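Local coordinates for phospho-2-dehydro-3-deoxyheptonate aldolase (Francisella tularensis, PDB 3TQK), which probably catalyses the stereospecific condensation of phosphoenolpyruvate with D-erythrose 4-phosphate to DAHP, the first step of chorismate biosynthesis, at residues 168-174 / 200-206; 47-51 / 341-345; 13-19 / 145-149. One frame throughout, in Å; residues are numbered along the deposited sequence.

All three contacts sit on the periphery of a (beta/alpha)8 barrel. Interactions 1 and 3 tie additions to it (the 205-209/215-220 hairpin and the N-terminal segment), whereas interaction 2 joins two parts of the barrel proper. The first two are buried and border the second subunit; interaction 2 is partly buried and meets no other chain of the assembly. Interaction 1 sets rings against a helix, and its polar groups bond within their own segments or to residues beyond the contact, some of them in the second subunit. Interaction 3 adds one tyrosine hydrogen bond to apolar packing. Interaction 2 is dominated by arginines and lies across the chain's centre from interaction 3.

Interaction 1. Residues 168-174 / 200-206; sequences VHRELAS and ATYPHHF
The rings of F206 and H204 are both laid against helix 167-173, and E171 serves the two of them. On one face of the F206 ring sit E171 CB, 4.1 Å from the ring centroid and 21° off its normal, and the backbone N of L172, both displaced toward the rim. The far end of the same ring reaches the helix backbone, with F206 CZ 3.8 Å from L172 CA. V168 CG1 meets the ring obliquely, 4.1 Å from F206 CD2. One face of the H204 ring is covered by E171 CG, 4.2 Å from its centroid, a second CH-pi contact, while S174 OG lies at the ring edge, 3.4 Å from H204 CD2.

E171 runs past F206 in the opposite direction. Its chain is extended beyond CG, and this carries the carboxylate to the base of the phenylalanine, where E171 OE1 is 3.2 Å from F206 CB. F206 has CG between its backbone N and carbonyl carbon (chi1 78°), which turns the ring against the E171-L172 backbone. Farther along, A173 and S174 abut A200: S174 CB is 3.2 Å from A200 O, and the A173 and A200 methyls touch at 4.2 Å.

Polar groups bond within a segment or beyond the contact. S174 OG donates to E171 O and also bonds to T220 OG1. H204 NE2 bonds to S199 O and H204 ND1 to K102 of the second subunit, consistent with a neutral ring protonated at NE2. Helix 167-173 is the one linking parallel barrel strands 156-159 and 179-183, and the rings clamp onto it the antiparallel hairpin 205-209/215-220, an insertion in the TIM-barrel fold that lies here at the subunit interface.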
ATOM      1  N   VAL A 168      -1.532   5.923  -2.239  1.00 21.12           N
ATOM      2  CA  VAL A 168      -2.978   6.098  -2.405  1.00 21.00           C
ATOM      3  C   VAL A 168      -3.668   6.145  -1.041  1.00 19.86           C
ATOM      4  O   VAL A 168      -4.721   6.762  -0.906  1.00 18.65           O
ATOM      5  CB  VAL A 168      -3.629   5.022  -3.322  1.00 21.59           C
ATOM      6  CG1 VAL A 168      -5.138   5.327  -3.549  1.00 22.46           C
ATOM      7  CG2 VAL A 168      -2.916   4.976  -4.682  1.00 23.80           C
ATOM      8  N   HIS A 169      -3.057   5.519  -0.032  1.00 19.59           N
ATOM      9  CA  HIS A 169      -3.607   5.558   1.317  1.00 19.18           C
ATOM     10  C   HIS A 169      -3.460   6.934   1.983  1.00 18.97           C
ATOM     11  O   HIS A 169      -4.383   7.402   2.659  1.00 17.62           O
ATOM     12  CB  HIS A 169      -3.027   4.428   2.168  1.00 19.65           C
ATOM     13  CG  HIS A 169      -3.528   3.083   1.747  1.00 19.79           C
ATOM     14  ND1 HIS A 169      -2.967   2.376   0.702  1.00 19.87           N
ATOM     15  CD2 HIS A 169      -4.599   2.365   2.160  1.00 18.59           C
ATOM     16  CE1 HIS A 169      -3.644   1.253   0.528  1.00 19.85           C
ATOM     17  NE2 HIS A 169      -4.638   1.221   1.400  1.00 19.05           N
ATOM     18  N   ARG A 170      -2.322   7.591   1.762  1.00 19.19           N
ATOM     19  CA  ARG A 170      -2.156   8.974   2.200  1.00 19.45           C
ATOM     20  C   ARG A 170      -3.160   9.874   1.455  1.00 18.90           C
ATOM     21  O   ARG A 170      -3.841  10.699   2.052  1.00 18.41           O
ATOM     22  CB  ARG A 170      -0.716   9.423   1.969  1.00 20.56           C
ATOM     23  CG  ARG A 170       0.302   8.608   2.752  1.00 21.20           C
ATOM     24  CD  ARG A 170       1.720   8.751   2.202  1.00 22.51           C
ATOM     25  NE  ARG A 170       2.694   8.128   3.103  1.00 23.12           N
ATOM     26  CZ  ARG A 170       3.977   8.458   3.185  1.00 24.31           C
ATOM     27  NH1 ARG A 170       4.483   9.390   2.401  1.00 25.41           N
ATOM     28  NH2 ARG A 170       4.770   7.835   4.046  1.00 26.15           N
ATOM     29  N   GLU A 171      -3.302   9.665   0.158  1.00 19.50           N
ATOM     30  CA  GLU A 171      -4.249  10.446  -0.643  1.00 19.78           C
ATOM     31  C   GLU A 171      -5.692  10.246  -0.196  1.00 19.22           C
ATOM     32  O   GLU A 171      -6.466  11.209  -0.058  1.00 18.98           O
ATOM     33  CB  GLU A 171      -4.109  10.047  -2.100  1.00 20.68           C
ATOM     34  CG  GLU A 171      -2.744  10.425  -2.686  1.00 22.15           C
ATOM     35  CD  GLU A 171      -2.479   9.808  -4.033  1.00 23.53           C
ATOM     36  OE1 GLU A 171      -3.125   8.810  -4.411  1.00 26.05           O
ATOM     37  OE2 GLU A 171      -1.602  10.331  -4.727  1.00 26.87           O
ATOM     38  N   LEU A 172      -6.038   8.982   0.011  1.00 18.85           N
ATOM     39  CA  LEU A 172      -7.342   8.581   0.520  1.00 18.97           C
ATOM     40  C   LEU A 172      -7.639   9.273   1.850  1.00 18.31           C
ATOM     41  O   LEU A 172      -8.717   9.823   2.043  1.00 18.44           O
ATOM     42  CB  LEU A 172      -7.377   7.052   0.696  1.00 19.14           C
ATOM     43  CG  LEU A 172      -8.530   6.457   1.489  1.00 20.95           C
ATOM     44  CD1 LEU A 172      -9.848   6.628   0.713  1.00 24.68           C
ATOM     45  CD2 LEU A 172      -8.270   4.997   1.769  1.00 23.50           C
ATOM     46  N   ALA A 173      -6.671   9.249   2.759  1.00 17.85           N
ATOM     47  CA  ALA A 173      -6.853   9.850   4.065  1.00 17.53           C
ATOM     48  C   ALA A 173      -7.072  11.335   3.935  1.00 17.49           C
ATOM     49  O   ALA A 173      -7.838  11.906   4.704  1.00 16.85           O
ATOM     50  CB  ALA A 173      -5.645   9.569   4.973  1.00 17.44           C
ATOM     51  N   SER A 174      -6.398  11.958   2.961  1.00 17.77           N
ATOM     52  CA  SER A 174      -6.521  13.402   2.742  1.00 18.32           C
ATOM     53  C   SER A 174      -7.922  13.824   2.287  1.00 18.80           C
ATOM     54  O   SER A 174      -8.236  15.014   2.297  1.00 19.13           O
ATOM     55  CB  SER A 174      -5.498  13.892   1.708  1.00 19.14           C
ATOM     56  OG  SER A 174      -5.908  13.575   0.380  1.00 19.12           O
ATOM     57  N   ALA A 200      -0.851  13.675   4.224  1.00 20.83           N
ATOM     58  CA  ALA A 200      -2.312  13.662   4.286  1.00 20.03           C
ATOM     59  C   ALA A 200      -2.936  15.040   4.580  1.00 20.18           C
ATOM     60  O   ALA A 200      -4.131  15.248   4.316  1.00 19.75           O
ATOM     61  CB  ALA A 200      -2.791  12.621   5.315  1.00 18.41           C
ATOM     62  N   THR A 201      -2.149  15.968   5.129  1.00 21.17           N
ATOM     63  CA  THR A 201      -2.621  17.344   5.335  1.00 22.03           C
ATOM     64  C   THR A 201      -2.778  18.121   4.017  1.00 23.32           C
ATOM     65  O   THR A 201      -3.478  19.135   3.991  1.00 24.08           O
ATOM     66  CB  THR A 201      -1.682  18.201   6.257  1.00 22.79           C
ATOM     67  OG1 THR A 201      -0.390  18.343   5.649  1.00 24.01           O
ATOM     68  CG2 THR A 201      -1.549  17.601   7.658  1.00 21.73           C
ATOM     69  N   TYR A 202      -2.130  17.668   2.939  1.00 23.49           N
ATOM     70  CA  TYR A 202      -2.166  18.382   1.668  1.00 24.43           C
ATOM     71  C   TYR A 202      -3.348  18.020   0.798  1.00 24.25           C
ATOM     72  O   TYR A 202      -3.922  16.945   0.948  1.00 23.89           O
ATOM     73  CB  TYR A 202      -0.893  18.122   0.877  1.00 25.59           C
ATOM     74  CG  TYR A 202       0.322  18.808   1.467  1.00 27.20           C
ATOM     75  CD1 TYR A 202       0.632  20.123   1.143  1.00 31.13           C
ATOM     76  CD2 TYR A 202       1.153  18.137   2.346  1.00 27.17           C
ATOM     77  CE1 TYR A 202       1.763  20.751   1.686  1.00 33.04           C
ATOM     78  CE2 TYR A 202       2.259  18.734   2.886  1.00 30.01           C
ATOM     79  CZ  TYR A 202       2.564  20.036   2.563  1.00 32.26           C
ATOM     80  OH  TYR A 202       3.673  20.595   3.126  1.00 33.83           O
ATOM     81  N   PRO A 203      -3.714  18.913  -0.134  1.00 25.11           N
ATOM     82  CA  PRO A 203      -4.693  18.534  -1.134  1.00 24.68           C
ATOM     83  C   PRO A 203      -4.040  17.602  -2.153  1.00 24.70           C
ATOM     84  O   PRO A 203      -2.848  17.732  -2.456  1.00 25.90           O
ATOM     85  CB  PRO A 203      -5.107  19.875  -1.779  1.00 26.06           C
ATOM     86  CG  PRO A 203      -4.367  20.957  -1.021  1.00 27.43           C
ATOM     87  CD  PRO A 203      -3.223  20.289  -0.338  1.00 26.97           C
ATOM     88  N   HIS A 204      -4.815  16.661  -2.661  1.00 23.55           N
ATOM     89  CA  HIS A 204      -4.328  15.701  -3.631  1.00 23.60           C
ATOM     90  C   HIS A 204      -5.381  15.525  -4.727  1.00 24.29           C
ATOM     91  O   HIS A 204      -6.586  15.672  -4.478  1.00 24.05           O
ATOM     92  CB  HIS A 204      -4.078  14.339  -2.947  1.00 22.41           C
ATOM     93  CG  HIS A 204      -2.899  14.323  -2.024  1.00 19.84           C
ATOM     94  ND1 HIS A 204      -1.613  14.118  -2.468  1.00 19.35           N
ATOM     95  CD2 HIS A 204      -2.810  14.501  -0.684  1.00 18.42           C
ATOM     96  CE1 HIS A 204      -0.781  14.162  -1.439  1.00 19.99           C
ATOM     97  NE2 HIS A 204      -1.484  14.377  -0.340  1.00 16.75           N
ATOM     98  N   HIS A 205      -4.914  15.227  -5.936  1.00 25.31           N
ATOM     99  CA  HIS A 205      -5.752  14.674  -6.986  1.00 25.73           C
ATOM    100  C   HIS A 205      -5.390  13.195  -7.100  1.00 24.95           C
ATOM    101  O   HIS A 205      -4.222  12.855  -7.255  1.00 25.19           O
ATOM    102  CB  HIS A 205      -5.507  15.391  -8.316  1.00 27.20           C
ATOM    103  CG  HIS A 205      -6.187  16.721  -8.431  1.00 29.03           C
ATOM    104  ND1 HIS A 205      -5.853  17.801  -7.641  1.00 29.67           N
ATOM    105  CD2 HIS A 205      -7.163  17.153  -9.265  1.00 30.92           C
ATOM    106  CE1 HIS A 205      -6.601  18.838  -7.975  1.00 31.46           C
ATOM    107  NE2 HIS A 205      -7.395  18.476  -8.968  1.00 33.48           N
ATOM    108  N   PHE A 206      -6.379  12.314  -6.990  1.00 24.23           N
ATOM    109  CA  PHE A 206      -6.127  10.876  -7.123  1.00 23.53           C
ATOM    110  C   PHE A 206      -7.339  10.127  -7.640  1.00 23.56           C
ATOM    111  O   PHE A 206      -8.448  10.636  -7.595  1.00 23.62           O
ATOM    112  CB  PHE A 206      -5.671  10.285  -5.789  1.00 22.70           C
ATOM    113  CG  PHE A 206      -6.784  10.039  -4.786  1.00 20.95           C
ATOM    114  CD1 PHE A 206      -7.420  11.085  -4.147  1.00 20.88           C
ATOM    115  CD2 PHE A 206      -7.141   8.751  -4.440  1.00 19.59           C
ATOM    116  CE1 PHE A 206      -8.413  10.844  -3.210  1.00 19.13           C
ATOM    117  CE2 PHE A 206      -8.114   8.508  -3.500  1.00 17.16           C
ATOM    118  CZ  PHE A 206      -8.755   9.558  -2.891  1.00 18.33           C
TER

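Interaction 2. Residues 47-51 / 341-345; sequences NDDRV and VQVRR
D49 and R345 form the salt bridge that anchors this contact, with both arginine donors converging on a single carboxylate oxygen: R345 NE is 2.9 Å and R345 NH2 3.0 Å from D49 OD1. The grip is side-on. The oxygen lies near the guanidinium plane, yet both nitrogens approach it from above the same face of the carboxylate, because the two planes are turned 58° apart. R345 is extended from CG to NE, long enough to reach back from the end of the helix to the loop. Its other bonds, from NH1 to D83 and from NH2 to K82 O, fix the guanidinium's rotation.

R344 reaches the same loop at its backbone. Its NH1 gives a bent hydrogen bond of 2.9 Å to D49 O, tilted from the carbonyl plane, and also donates to a water 2.8 Å away; that water in turn donates to R50 O at 2.7 Å. A bend at chi3 (-100°) turns the R344 guanidinium so that its other nitrogens meet I293 O and I287 O, and the group pins several carbonyls at once.

R50 lies beside R345, pointing the same way, and R50 CG approaches R345 NH2 to 3.3 Å at the guanidinium edge. The charged end of R50 is held by D48, E39 and H81 O. Next to these polar groups, V51 CG2 packs on V341 CG2 at 3.8 Å, and V341 CG1 lies over one face of the R345 guanidinium. This is where a TIM barrel closes: the last helix, 327-344, comes up against the loop leading into the first strand, 51-56, at the end of the barrel where the strands begin.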
ATOM      1  N   ASN A  47      -6.813  20.293  22.496  1.00 23.87           N
ATOM      2  CA  ASN A  47      -7.759  21.266  23.021  1.00 24.30           C
ATOM      3  C   ASN A  47      -8.727  20.702  24.073  1.00 24.47           C
ATOM      4  O   ASN A  47      -9.458  21.462  24.727  1.00 25.60           O
ATOM      5  CB  ASN A  47      -8.510  21.915  21.860  1.00 23.85           C
ATOM      6  CG  ASN A  47      -7.573  22.665  20.923  1.00 24.96           C
ATOM      7  OD1 ASN A  47      -6.611  23.304  21.370  1.00 26.11           O
ATOM      8  ND2 ASN A  47      -7.840  22.594  19.628  1.00 23.73           N
ATOM      9  N   ASP A  48      -8.726  19.377  24.220  1.00 23.76           N
ATOM     10  CA  ASP A  48      -9.403  18.671  25.300  1.00 24.09           C
ATOM     11  C   ASP A  48      -8.369  17.699  25.866  1.00 24.54           C
ATOM     12  O   ASP A  48      -7.575  17.130  25.109  1.00 24.11           O
ATOM     13  CB  ASP A  48     -10.621  17.924  24.742  1.00 23.85           C
ATOM     14  CG  ASP A  48     -11.423  17.182  25.810  1.00 24.45           C
ATOM     15  OD1 ASP A  48     -11.240  17.454  27.015  1.00 25.98           O
ATOM     16  OD2 ASP A  48     -12.273  16.345  25.424  1.00 23.38           O
ATOM     17  N   ASP A  49      -8.370  17.501  27.182  1.00 25.53           N
ATOM     18  CA  ASP A  49      -7.355  16.656  27.818  1.00 26.26           C
ATOM     19  C   ASP A  49      -7.910  15.307  28.300  1.00 26.59           C
ATOM     20  O   ASP A  49      -7.212  14.530  28.963  1.00 27.26           O
ATOM     21  CB  ASP A  49      -6.615  17.408  28.944  1.00 27.32           C
ATOM     22  CG  ASP A  49      -7.540  18.029  29.956  1.00 28.38           C
ATOM     23  OD1 ASP A  49      -8.762  17.758  29.886  1.00 27.87           O
ATOM     24  OD2 ASP A  49      -7.030  18.790  30.831  1.00 31.00           O
ATOM     25  N   ARG A  50      -9.163  15.039  27.961  1.00 26.04           N
ATOM     26  CA  ARG A  50      -9.666  13.670  27.946  1.00 26.24           C
ATOM     27  C   ARG A  50      -8.786  12.815  27.041  1.00 25.57           C
ATOM     28  O   ARG A  50      -8.117  13.334  26.147  1.00 25.85           O
ATOM     29  CB  ARG A  50     -11.102  13.623  27.434  1.00 25.34           C
ATOM     30  CG  ARG A  50     -12.114  14.186  28.412  1.00 25.91           C
ATOM     31  CD  ARG A  50     -13.527  13.810  28.018  1.00 24.95           C
ATOM     32  NE  ARG A  50     -13.798  14.150  26.630  1.00 22.76           N
ATOM     33  CZ  ARG A  50     -14.858  13.742  25.945  1.00 22.45           C
ATOM     34  NH1 ARG A  50     -15.782  12.966  26.516  1.00 22.82           N
ATOM     35  NH2 ARG A  50     -14.994  14.117  24.672  1.00 21.06           N
ATOM     36  N   VAL A  51      -8.772  11.514  27.296  1.00 25.77           N
ATOM     37  CA  VAL A  51      -8.011  10.578  26.483  1.00 25.17           C
ATOM     38  C   VAL A  51      -9.007   9.776  25.637  1.00 24.41           C
ATOM     39  O   VAL A  51     -10.063   9.413  26.123  1.00 24.94           O
ATOM     40  CB  VAL A  51      -7.141   9.685  27.378  1.00 26.42           C
ATOM     41  CG1 VAL A  51      -6.687   8.440  26.648  1.00 26.68           C
ATOM     42  CG2 VAL A  51      -5.927  10.473  27.870  1.00 26.93           C
ATOM     43  N   VAL A 341      -6.257  10.511  33.844  1.00 35.25           N
ATOM     44  CA  VAL A 341      -6.728  11.824  33.415  1.00 33.94           C
ATOM     45  C   VAL A 341      -7.035  12.713  34.623  1.00 35.55           C
ATOM     46  O   VAL A 341      -6.663  13.891  34.641  1.00 35.36           O
ATOM     47  CB  VAL A 341      -7.965  11.722  32.498  1.00 32.76           C
ATOM     48  CG1 VAL A 341      -8.570  13.108  32.229  1.00 31.22           C
ATOM     49  CG2 VAL A 341      -7.594  11.045  31.186  1.00 30.10           C
ATOM     50  N   GLN A 342      -7.684  12.159  35.642  1.00 36.75           N
ATOM     51  CA  GLN A 342      -8.003  12.956  36.835  1.00 38.52           C
ATOM     52  C   GLN A 342      -6.735  13.563  37.466  1.00 39.42           C
ATOM     53  O   GLN A 342      -6.722  14.739  37.834  1.00 39.56           O
ATOM     54  CB  GLN A 342      -8.796  12.130  37.851  1.00 39.91           C
ATOM     55  CG  GLN A 342     -10.211  11.802  37.373  1.00 40.47           C
ATOM     56  CD  GLN A 342     -10.818  10.595  38.064  1.00 42.31           C
ATOM     57  OE1 GLN A 342     -10.397  10.214  39.146  1.00 45.95           O
ATOM     58  NE2 GLN A 342     -11.818   9.995  37.438  1.00 42.35           N
ATOM     59  N   VAL A 343      -5.669  12.769  37.545  1.00 39.97           N
ATOM     60  CA  VAL A 343      -4.401  13.233  38.097  1.00 41.02           C
ATOM     61  C   VAL A 343      -3.712  14.207  37.144  1.00 39.82           C
ATOM     62  O   VAL A 343      -3.028  15.144  37.571  1.00 40.49           O
ATOM     63  CB  VAL A 343      -3.467  12.048  38.417  1.00 42.28           C
ATOM     64  CG1 VAL A 343      -2.068  12.531  38.792  1.00 43.53           C
ATOM     65  CG2 VAL A 343      -4.053  11.207  39.549  1.00 43.35           C
ATOM     66  N   ARG A 344      -3.898  13.990  35.848  1.00 38.28           N
ATOM     67  CA  ARG A 344      -3.371  14.909  34.858  1.00 36.99           C
ATOM     68  C   ARG A 344      -3.892  16.324  35.118  1.00 37.35           C
ATOM     69  O   ARG A 344      -3.130  17.281  35.031  1.00 37.24           O
ATOM     70  CB  ARG A 344      -3.744  14.460  33.445  1.00 35.08           C
ATOM     71  CG  ARG A 344      -3.185  15.329  32.365  1.00 33.15           C
ATOM     72  CD  ARG A 344      -3.780  14.984  31.031  1.00 32.02           C
ATOM     73  NE  ARG A 344      -2.912  14.137  30.227  1.00 30.33           N
ATOM     74  CZ  ARG A 344      -3.223  13.686  29.020  1.00 29.61           C
ATOM     75  NH1 ARG A 344      -4.397  13.978  28.473  1.00 29.15           N
ATOM     76  NH2 ARG A 344      -2.351  12.931  28.353  1.00 31.24           N
ATOM     77  N   ARG A 345      -5.173  16.445  35.466  1.00 37.77           N
ATOM     78  CA  ARG A 345      -5.838  17.750  35.505  1.00 38.08           C
ATOM     79  C   ARG A 345      -5.482  18.673  36.678  1.00 39.98           C
ATOM     80  O   ARG A 345      -5.435  18.257  37.844  1.00 40.85           O
ATOM     81  CB  ARG A 345      -7.357  17.585  35.445  1.00 37.85           C
ATOM     82  CG  ARG A 345      -7.853  17.098  34.087  1.00 37.07           C
ATOM     83  CD  ARG A 345      -9.299  17.476  33.861  1.00 37.56           C
ATOM     84  NE  ARG A 345      -9.751  17.110  32.524  1.00 36.30           N
ATOM     85  CZ  ARG A 345     -10.562  16.097  32.238  1.00 34.86           C
ATOM     86  NH1 ARG A 345     -11.061  15.317  33.193  1.00 35.94           N
ATOM     87  NH2 ARG A 345     -10.899  15.883  30.978  1.00 33.41           N
TER
HETATM   88  O   HOH W   1      -5.419  13.582  25.931  1.00  2.00           O

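Interaction 3. Residues 13-19 / 145-149; sequences LIPAEVL and ITPQY
Y149 and A16 make the tight heart of this contact, where the chain's N-terminal extension docks on a (beta/alpha)8 barrel, against the loop between barrel strands 137-140 and 156-159. The A16 methyl stands almost on the normal through the ring centre of Y149, 3.8 Å from the centroid and 8° off the normal, a CH-pi contact over one face. The same CB is also close to the backbone, 3.4 Å from Q148 O. With alanine as the first residue of helix 16-22, the two backbones come near, A16 CA and Y149 CA being 4.8 Å apart. L19, one turn on, crosses obliquely and sets its CD1 at the ring edge, 3.6 Å from Y149 CD2.

Packing is sparser toward the ends of the contact. L13 still leans in, its CG 3.6 Å from Y149 OH, and its CD2 also touches I145 CG2, at 4.0 Å; L120 of helix 116-132 touches both L13 and Y149, and T215 of the second subunit packs on L13. The partly exposed side is formed by I14, whose side chain ends leading away from the loop, P15, whose CB points away, and Q148. Of its side chain, Q148 sets CB against A16 CB, while its amide bonds to T209 O and K211.

With CG of Y149 anti to its own carbonyl carbon (chi1 -68°), the ring spans the junction and ends in the one hydrogen bond between the segments: Y149 OH donates to I14 O over a short 2.6 Å, approaching 33° out of the carbonyl plane.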
ATOM      1  N   LEU A  13     -20.547  -6.260  -8.353  1.00 26.79           N
ATOM      2  CA  LEU A  13     -20.507  -5.572  -7.065  1.00 25.53           C
ATOM      3  C   LEU A  13     -21.651  -4.547  -7.035  1.00 25.56           C
ATOM      4  O   LEU A  13     -21.810  -3.779  -7.978  1.00 25.24           O
ATOM      5  CB  LEU A  13     -19.173  -4.857  -6.892  1.00 23.99           C
ATOM      6  CG  LEU A  13     -18.931  -4.206  -5.530  1.00 22.98           C
ATOM      7  CD1 LEU A  13     -18.881  -5.242  -4.420  1.00 22.23           C
ATOM      8  CD2 LEU A  13     -17.640  -3.379  -5.548  1.00 20.67           C
ATOM      9  N   ILE A  14     -22.442  -4.543  -5.959  1.00 25.43           N
ATOM     10  CA  ILE A  14     -23.526  -3.580  -5.810  1.00 25.41           C
ATOM     11  C   ILE A  14     -22.939  -2.257  -5.302  1.00 24.53           C
ATOM     12  O   ILE A  14     -22.243  -2.251  -4.282  1.00 22.68           O
ATOM     13  CB  ILE A  14     -24.614  -4.063  -4.814  1.00 26.03           C
ATOM     14  CG1 ILE A  14     -25.107  -5.474  -5.155  1.00 27.34           C
ATOM     15  CG2 ILE A  14     -25.809  -3.125  -4.843  1.00 27.05           C
ATOM     16  CD1 ILE A  14     -25.655  -5.629  -6.564  1.00 25.67           C
ATOM     17  N   PRO A  15     -23.211  -1.136  -6.010  1.00 25.10           N
ATOM     18  CA  PRO A  15     -22.631   0.152  -5.618  1.00 24.51           C
ATOM     19  C   PRO A  15     -23.158   0.663  -4.296  1.00 24.37           C
ATOM     20  O   PRO A  15     -24.260   0.299  -3.891  1.00 25.96           O
ATOM     21  CB  PRO A  15     -23.012   1.094  -6.756  1.00 25.19           C
ATOM     22  CG  PRO A  15     -24.058   0.422  -7.528  1.00 26.56           C
ATOM     23  CD  PRO A  15     -23.966  -1.043  -7.269  1.00 26.48           C
ATOM     24  N   ALA A  16     -22.362   1.496  -3.636  1.00 23.44           N
ATOM     25  CA  ALA A  16     -22.675   2.007  -2.300  1.00 23.32           C
ATOM     26  C   ALA A  16     -24.009   2.714  -2.283  1.00 24.58           C
ATOM     27  O   ALA A  16     -24.739   2.636  -1.294  1.00 25.36           O
ATOM     28  CB  ALA A  16     -21.564   2.942  -1.806  1.00 22.10           C
ATOM     29  N   GLU A  17     -24.318   3.413  -3.372  1.00 25.26           N
ATOM     30  CA  GLU A  17     -25.625   4.057  -3.567  1.00 26.94           C
ATOM     31  C   GLU A  17     -26.776   3.203  -3.071  1.00 27.28           C
ATOM     32  O   GLU A  17     -27.705   3.678  -2.410  1.00 27.02           O
ATOM     33  CB  GLU A  17     -25.902   4.214  -5.063  1.00 28.62           C
ATOM     34  CG  GLU A  17     -25.677   5.562  -5.641  1.00 30.96           C
ATOM     35  CD  GLU A  17     -26.078   5.608  -7.101  1.00 34.14           C
ATOM     36  OE1 GLU A  17     -26.287   4.529  -7.719  1.00 34.42           O
ATOM     37  OE2 GLU A  17     -26.178   6.731  -7.630  1.00 38.01           O
ATOM     38  N   VAL A  18     -26.741   1.947  -3.504  1.00 26.77           N
ATOM     39  CA  VAL A  18     -27.850   1.040  -3.296  1.00 27.61           C
ATOM     40  C   VAL A  18     -27.900   0.673  -1.818  1.00 27.12           C
ATOM     41  O   VAL A  18     -28.955   0.734  -1.203  1.00 27.93           O
ATOM     42  CB  VAL A  18     -27.722  -0.204  -4.201  1.00 27.91           C
ATOM     43  CG1 VAL A  18     -28.755  -1.231  -3.836  1.00 29.21           C
ATOM     44  CG2 VAL A  18     -27.852   0.203  -5.684  1.00 27.41           C
ATOM     45  N   LEU A  19     -26.751   0.347  -1.236  1.00 25.53           N
ATOM     46  CA  LEU A  19     -26.716  -0.005   0.180  1.00 25.33           C
ATOM     47  C   LEU A  19     -27.068   1.177   1.063  1.00 25.07           C
ATOM     48  O   LEU A  19     -27.628   0.992   2.136  1.00 25.77           O
ATOM     49  CB  LEU A  19     -25.356  -0.569   0.593  1.00 23.96           C
ATOM     50  CG  LEU A  19     -24.813  -1.762  -0.195  1.00 25.04           C
ATOM     51  CD1 LEU A  19     -23.780  -2.559   0.644  1.00 23.38           C
ATOM     52  CD2 LEU A  19     -25.921  -2.634  -0.692  1.00 24.55           C
ATOM     53  N   ILE A 145     -12.357   1.624  -2.566  1.00 20.34           N
ATOM     54  CA  ILE A 145     -13.682   1.129  -2.940  1.00 19.74           C
ATOM     55  C   ILE A 145     -14.585   0.987  -1.705  1.00 19.30           C
ATOM     56  O   ILE A 145     -15.684   1.538  -1.679  1.00 19.18           O
ATOM     57  CB  ILE A 145     -13.568  -0.201  -3.744  1.00 19.93           C
ATOM     58  CG1 ILE A 145     -12.899   0.079  -5.100  1.00 20.20           C
ATOM     59  CG2 ILE A 145     -14.922  -0.826  -3.972  1.00 19.00           C
ATOM     60  CD1 ILE A 145     -12.525  -1.180  -5.928  1.00 18.14           C
ATOM     61  N   THR A 146     -14.111   0.285  -0.675  1.00 18.58           N
ATOM     62  CA  THR A 146     -14.939  -0.010   0.498  1.00 18.61           C
ATOM     63  C   THR A 146     -15.399   1.224   1.276  1.00 18.33           C
ATOM     64  O   THR A 146     -16.523   1.246   1.763  1.00 19.11           O
ATOM     65  CB  THR A 146     -14.262  -1.023   1.472  1.00 18.94           C
ATOM     66  OG1 THR A 146     -12.999  -0.512   1.919  1.00 17.68           O
ATOM     67  CG2 THR A 146     -14.036  -2.380   0.782  1.00 18.61           C
ATOM     68  N   PRO A 147     -14.560   2.266   1.383  1.00 17.64           N
ATOM     69  CA  PRO A 147     -14.986   3.395   2.214  1.00 17.44           C
ATOM     70  C   PRO A 147     -16.284   4.083   1.827  1.00 18.26           C
ATOM     71  O   PRO A 147     -16.971   4.606   2.697  1.00 18.79           O
ATOM     72  CB  PRO A 147     -13.826   4.379   2.075  1.00 16.90           C
ATOM     73  CG  PRO A 147     -12.659   3.526   1.781  1.00 16.48           C
ATOM     74  CD  PRO A 147     -13.186   2.467   0.884  1.00 17.35           C
ATOM     75  N   GLN A 148     -16.625   4.095   0.542  1.00 19.29           N
ATOM     76  CA  GLN A 148     -17.869   4.710   0.085  1.00 19.91           C
ATOM     77  C   GLN A 148     -19.097   4.043   0.692  1.00 20.56           C
ATOM     78  O   GLN A 148     -20.158   4.658   0.774  1.00 21.24           O
ATOM     79  CB  GLN A 148     -17.963   4.659  -1.443  1.00 20.86           C
ATOM     80  CG  GLN A 148     -16.959   5.571  -2.155  1.00 22.37           C
ATOM     81  CD  GLN A 148     -17.305   7.071  -2.053  1.00 25.20           C
ATOM     82  OE1 GLN A 148     -18.172   7.494  -1.263  1.00 27.13           O
ATOM     83  NE2 GLN A 148     -16.625   7.880  -2.861  1.00 27.62           N
ATOM     84  N   TYR A 149     -18.944   2.797   1.139  1.00 20.30           N
ATOM     85  CA  TYR A 149     -20.039   2.063   1.735  1.00 20.73           C
ATOM     86  C   TYR A 149     -20.357   2.442   3.177  1.00 21.16           C
ATOM     87  O   TYR A 149     -21.440   2.109   3.664  1.00 22.44           O
ATOM     88  CB  TYR A 149     -19.776   0.551   1.637  1.00 21.17           C
ATOM     89  CG  TYR A 149     -19.818   0.055   0.220  1.00 19.54           C
ATOM     90  CD1 TYR A 149     -18.737   0.230  -0.628  1.00 19.69           C
ATOM     91  CD2 TYR A 149     -20.955  -0.560  -0.284  1.00 21.50           C
ATOM     92  CE1 TYR A 149     -18.774  -0.203  -1.941  1.00 20.53           C
ATOM     93  CE2 TYR A 149     -21.008  -1.012  -1.606  1.00 21.80           C
ATOM     94  CZ  TYR A 149     -19.917  -0.825  -2.424  1.00 20.86           C
ATOM     95  OH  TYR A 149     -19.952  -1.262  -3.716  1.00 22.56           O
TER